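Local coordinates for Lmo0325 protein (Listeria monocytogenes EGD-e, PDB 4RYK) that probably binds DNA as a dimeric Rgg-type transcriptional regulator, with an N-terminal helix-turn-helix domain and a helical-repeat C-terminal domain, at residues F68-Y71 with R72-S76; R15-R18 with L19-L23. All coordinates share one frame; numbering follows the deposited sequence.

Interaction 1: residues F68-Y71 with R72-S76; sequences FFIY and RDFSS
The first torsions of Phe69 and Phe74 bring the two side chains together: CG of Phe69 stands anti to its backbone N (chi1 -179°), which lays the ring against the departing chain at Phe74 and Ser75, while CG of Phe74 stands anti to its own carbonyl carbon (chi1 -56°) and turns that ring back over the last helical turn. CA of Phe74 then lies 3.8 Å from the centroid of the Phe69 ring, over its face, a CH-pi contact. The two ring planes are steeply inclined, at 86°, with CE2 of Phe69 3.5 Å from CD2 of Phe74. Ile70 presents its CA over the centre of the Phe74 ring, 4.3 Å from the centroid, and its CG2 reaches CZ of Phe74 at 3.8 Å. The helix 64-71 ends here: Arg72 N gives a sound bond to Phe68 O (2.9 Å), whereas Asp73 N to Ile70 O and Phe74 N to Phe69 O are weak, and both donor residues have positive phi. Bent at chi2, the Arg72 chain sets Phe68 CD1 over one guanidinium face, toward its rim, 3.6 Å from NH2. That NH2 forms a salt bridge with Glu54 of the second subunit, and the Phe69 ring stacks with Tyr196 of the second subunit. The turn thus probably depends in good part on aromatic and CH-pi contacts, and the arginine charge is probably balanced across the dimer interface.

Interaction 2: residues R15-R18 with L19-L23; sequences REIR and LSKGL
This is a local helix-end contact, in which the last turn of helix 10-20, the first helix of the helix-turn-helix domain, is closed off by the residues that lead toward helix 25-29. Leu19 N to Arg15 O (2.8 Å, N-H...O 166°) and Ser20 N to Glu16 O continue the regular i to i+4 pattern. The carbonyl of Ile17 then takes two donors, Lys21 N and the hydroxyl of Ser20, whose OG lies 2.6 Å from Ile17 O; chi1 of 68° tucks OG between its own N and carbonyl carbon, folded back on the helix. The chain leaves helical geometry at Gly22, which has positive phi, and the turn around it is closed by Leu23 N to Arg18 O at 3.1 Å and, nested inside, Gly22 N to Leu19 O at 3.0 Å, the Schellman motif that terminates many helices. Arg18 strengthens the same end with its side chain: a bend at chi3 (72°) carries the guanidinium alongside the turn, where NH1 donates to Leu23 O at 2.8 Å, the oxygen lying nearly in the guanidinium plane. Backbone and side chain of Arg18 thus both bind Leu23, one as acceptor and the other as donor. NE forms a salt bridge with Glu42, tying this helix end to helix 35-42. Leu19 sets its CG over the rim of the Arg18 group and, tentatively, since Arg15 has a second conformer, its CD1 over a face of the Arg15 guanidinium. Elsewhere, CE of Lys21 runs beside CG2 of Ile17 at 3.8 Å, the two side chains pointing the same way, while NZ is held by Thr160 and Glu163 of the second subunit.

Overall arrangement
Both interactions finish a helix of the N-terminal region, helix 10-20 in interaction 2 and helix 64-71 in interaction 1, and each is partly buried and touches the second subunit. Their centres lie about 17 Å apart, and the two helices meet between them, with Ile70 CD1 4.3 Å from Ile17 CD1. The 15-23 end is the more polar, closed by backbone bonds, a serine hydroxyl and an arginine. The 68-76 end, which opens the loop toward helix 82-91, is more aromatic. Its arginine pairs with Glu54 of the second subunit, whereas in interaction 2 the arginine pairs within the chain, with Glu42 beyond the two segments, and a lysine reaches across.

Interaction 1: residues F68-Y71 with R72-S76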
loop_
_atom_site.group_PDB
_atom_site.type_symbol
_atom_site.label_atom_id
_atom_site.label_comp_id
_atom_site.label_asym_id
_atom_site.label_seq_id
_atom_site.Cartn_x
_atom_site.Cartn_y
_atom_site.Cartn_z
ATOM N N PHE A 68 11.408 0.360 -8.651
ATOM C CA PHE A 68 11.884 1.600 -8.102
ATOM C C PHE A 68 12.200 1.518 -6.634
ATOM O O PHE A 68 13.099 2.208 -6.153
ATOM C CB PHE A 68 10.963 2.822 -8.400
ATOM C CG PHE A 68 11.292 3.451 -9.691
ATOM C CD1 PHE A 68 12.293 4.399 -9.774
ATOM C CD2 PHE A 68 10.712 2.996 -10.853
ATOM C CE1 PHE A 68 12.663 4.958 -10.993
ATOM C CE2 PHE A 68 11.097 3.519 -12.082
ATOM C CZ PHE A 68 12.072 4.502 -12.144
ATOM N N PHE A 69 11.474 0.677 -5.926
ATOM C CA PHE A 69 11.820 0.433 -4.558
ATOM C C PHE A 69 13.246 -0.106 -4.453
ATOM O O PHE A 69 13.990 0.345 -3.631
ATOM C CB PHE A 69 10.820 -0.523 -3.915
ATOM C CG PHE A 69 11.122 -0.812 -2.464
ATOM C CD1 PHE A 69 10.895 0.160 -1.490
ATOM C CD2 PHE A 69 11.700 -2.022 -2.090
ATOM C CE1 PHE A 69 11.202 -0.089 -0.168
ATOM C CE2 PHE A 69 12.012 -2.265 -0.772
ATOM C CZ PHE A 69 11.745 -1.316 0.179
ATOM N N ILE A 70 13.588 -1.109 -5.260
ATOM C CA ILE A 70 14.946 -1.685 -5.316
ATOM C C ILE A 70 15.943 -0.629 -5.753
ATOM O O ILE A 70 16.964 -0.431 -5.126
ATOM C CB ILE A 70 15.009 -2.866 -6.287
ATOM C CG1 ILE A 70 14.062 -3.949 -5.824
ATOM C CG2 ILE A 70 16.460 -3.435 -6.329
ATOM C CD1 ILE A 70 13.797 -5.054 -6.840
ATOM N N TYR A 71 15.570 0.117 -6.777
ATOM C CA TYR A 71 16.431 1.118 -7.407
ATOM C C TYR A 71 16.818 2.230 -6.506
ATOM O O TYR A 71 17.912 2.697 -6.608
ATOM C CB TYR A 71 15.728 1.730 -8.608
ATOM C CG TYR A 71 16.612 2.607 -9.421
ATOM C CD1 TYR A 71 17.710 2.050 -10.080
ATOM C CD2 TYR A 71 16.395 3.992 -9.522
ATOM C CE1 TYR A 71 18.538 2.820 -10.835
ATOM C CE2 TYR A 71 17.228 4.790 -10.299
ATOM C CZ TYR A 71 18.300 4.179 -10.943
ATOM O OH TYR A 71 19.181 4.854 -11.730
ATOM N N ARG A 72 15.920 2.660 -5.617
ATOM C CA ARG A 72 16.288 3.657 -4.598
ATOM C C ARG A 72 16.946 2.998 -3.380
ATOM O O ARG A 72 16.840 3.507 -2.270
ATOM C CB ARG A 72 15.080 4.434 -4.145
ATOM C CG ARG A 72 14.279 4.924 -5.318
ATOM C CD ARG A 72 13.629 6.250 -5.081
ATOM N NE ARG A 72 12.988 6.759 -6.297
ATOM C CZ ARG A 72 13.629 7.214 -7.389
ATOM N NH1 ARG A 72 14.967 7.208 -7.491
ATOM N NH2 ARG A 72 12.915 7.650 -8.422
ATOM N N ASP A 73 17.597 1.863 -3.584
ATOM C CA ASP A 73 18.248 1.124 -2.524
ATOM C C ASP A 73 17.303 0.842 -1.337
ATOM O O ASP A 73 17.568 1.170 -0.177
ATOM C CB ASP A 73 19.532 1.843 -2.116
ATOM C CG ASP A 73 20.386 1.001 -1.232
ATOM O OD1 ASP A 73 20.152 -0.229 -1.226
ATOM O OD2 ASP A 73 21.277 1.554 -0.540
ATOM N N PHE A 74 16.160 0.256 -1.681
ATOM C CA PHE A 74 15.164 -0.313 -0.735
ATOM C C PHE A 74 14.681 0.647 0.328
ATOM O O PHE A 74 14.528 0.253 1.487
ATOM C CB PHE A 74 15.675 -1.608 -0.060
ATOM C CG PHE A 74 16.075 -2.685 -1.020
ATOM C CD1 PHE A 74 17.385 -2.745 -1.519
ATOM C CD2 PHE A 74 15.160 -3.681 -1.410
ATOM C CE1 PHE A 74 17.748 -3.757 -2.398
ATOM C CE2 PHE A 74 15.534 -4.706 -2.259
ATOM C CZ PHE A 74 16.832 -4.744 -2.755
ATOM N N SER A 75 14.405 1.891 -0.046
ATOM C CA SER A 75 13.980 2.870 0.943
ATOM C C SER A 75 12.600 3.443 0.596
ATOM O O SER A 75 11.593 2.990 1.132
ATOM C CB SER A 75 15.032 3.972 1.107
ATOM O OG SER A 75 14.833 5.011 0.163
ATOM N N SER A 76 12.519 4.431 -0.281
ATOM C CA SER A 76 11.216 5.039 -0.520
ATOM C C SER A 76 10.501 4.405 -1.729
ATOM O O SER A 76 11.116 3.719 -2.579
ATOM C CB SER A 76 11.281 6.582 -0.604
ATOM O OG SER A 76 12.120 7.033 -1.647
#

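Interaction 2: residues R15-R18 with L19-L23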
loop_
_atom_site.group_PDB
_atom_site.type_symbol
_atom_site.label_atom_id
_atom_site.label_comp_id
_atom_site.label_asym_id
_atom_site.label_seq_id
_atom_site.Cartn_x
_atom_site.Cartn_y
_atom_site.Cartn_z
ATOM N N ARG A 15 20.173 -5.701 -15.288
ATOM C CA ARG A 15 21.158 -6.745 -15.504
ATOM C C ARG A 15 21.339 -7.612 -14.270
ATOM O O ARG A 15 21.310 -8.838 -14.354
ATOM C CB ARG A 15 22.481 -6.123 -15.922
ATOM C CG ARG A 15 23.688 -7.028 -15.711
ATOM C CD ARG A 15 24.957 -6.207 -15.759
ATOM N NE ARG A 15 26.114 -7.071 -15.686
ATOM C CZ ARG A 15 26.508 -7.646 -14.571
ATOM N NH1 ARG A 15 25.835 -7.446 -13.435
ATOM N NH2 ARG A 15 27.540 -8.417 -14.617
ATOM N N GLU A 16 21.498 -6.967 -13.127
ATOM C CA GLU A 16 21.730 -7.674 -11.870
ATOM C C GLU A 16 20.525 -8.530 -11.523
ATOM O O GLU A 16 20.652 -9.692 -11.111
ATOM C CB GLU A 16 22.039 -6.647 -10.801
ATOM C CG GLU A 16 21.863 -7.139 -9.392
ATOM C CD GLU A 16 22.195 -6.058 -8.361
ATOM O OE1 GLU A 16 21.549 -6.042 -7.272
ATOM O OE2 GLU A 16 23.107 -5.228 -8.645
ATOM N N ILE A 17 19.325 -7.979 -11.720
ATOM C CA ILE A 17 18.141 -8.769 -11.445
ATOM C C ILE A 17 17.996 -9.953 -12.398
ATOM O O ILE A 17 17.717 -11.084 -11.979
ATOM C CB ILE A 17 16.850 -7.923 -11.480
ATOM C CG1 ILE A 17 16.834 -6.919 -10.317
ATOM C CG2 ILE A 17 15.648 -8.829 -11.355
ATOM C CD1 ILE A 17 15.855 -5.765 -10.540
ATOM N N ARG A 18 18.168 -9.664 -13.676
ATOM C CA ARG A 18 18.179 -10.701 -14.690
ATOM C C ARG A 18 19.136 -11.832 -14.339
ATOM O O ARG A 18 18.747 -13.015 -14.357
ATOM C CB ARG A 18 18.533 -10.104 -16.066
ATOM C CG ARG A 18 18.700 -11.144 -17.124
ATOM C CD ARG A 18 19.056 -10.556 -18.467
ATOM N NE ARG A 18 20.404 -10.029 -18.551
ATOM C CZ ARG A 18 21.522 -10.749 -18.608
ATOM N NH1 ARG A 18 21.492 -12.074 -18.513
ATOM N NH2 ARG A 18 22.686 -10.122 -18.728
ATOM N N LEU A 19 20.365 -11.477 -13.980
ATOM C CA LEU A 19 21.330 -12.471 -13.595
ATOM C C LEU A 19 20.912 -13.245 -12.349
ATOM O O LEU A 19 21.106 -14.481 -12.303
ATOM C CB LEU A 19 22.731 -11.881 -13.414
ATOM C CG LEU A 19 23.325 -11.442 -14.751
ATOM C CD1 LEU A 19 24.529 -10.529 -14.520
ATOM C CD2 LEU A 19 23.755 -12.666 -15.571
ATOM N N SER A 20 20.294 -12.589 -11.374
ATOM C CA SER A 20 19.937 -13.271 -10.111
ATOM C C SER A 20 18.877 -14.346 -10.439
ATOM O O SER A 20 18.740 -15.337 -9.744
ATOM C CB SER A 20 19.385 -12.272 -9.064
ATOM O OG SER A 20 18.114 -11.761 -9.503
ATOM N N LYS A 21 18.125 -14.140 -11.512
ATOM C CA LYS A 21 17.051 -15.084 -11.873
ATOM C C LYS A 21 17.475 -16.165 -12.850
ATOM O O LYS A 21 16.672 -17.048 -13.190
ATOM C CB LYS A 21 15.845 -14.307 -12.438
ATOM C CG LYS A 21 15.192 -13.400 -11.384
ATOM C CD LYS A 21 13.882 -12.857 -11.896
ATOM C CE LYS A 21 13.268 -11.788 -11.008
ATOM N NZ LYS A 21 13.237 -12.169 -9.575
ATOM N N GLY A 22 18.735 -16.121 -13.268
ATOM C CA GLY A 22 19.269 -17.063 -14.218
ATOM C C GLY A 22 18.693 -16.873 -15.617
ATOM O O GLY A 22 18.621 -17.838 -16.358
ATOM N N LEU A 23 18.282 -15.652 -15.964
ATOM C CA LEU A 23 17.701 -15.370 -17.280
ATOM C C LEU A 23 18.732 -14.892 -18.273
ATOM O O LEU A 23 19.692 -14.179 -17.919
ATOM C CB LEU A 23 16.594 -14.322 -17.170
ATOM C CG LEU A 23 15.411 -14.757 -16.280
ATOM C CD1 LEU A 23 14.548 -13.571 -15.910
ATOM C CD2 LEU A 23 14.575 -15.848 -16.917
#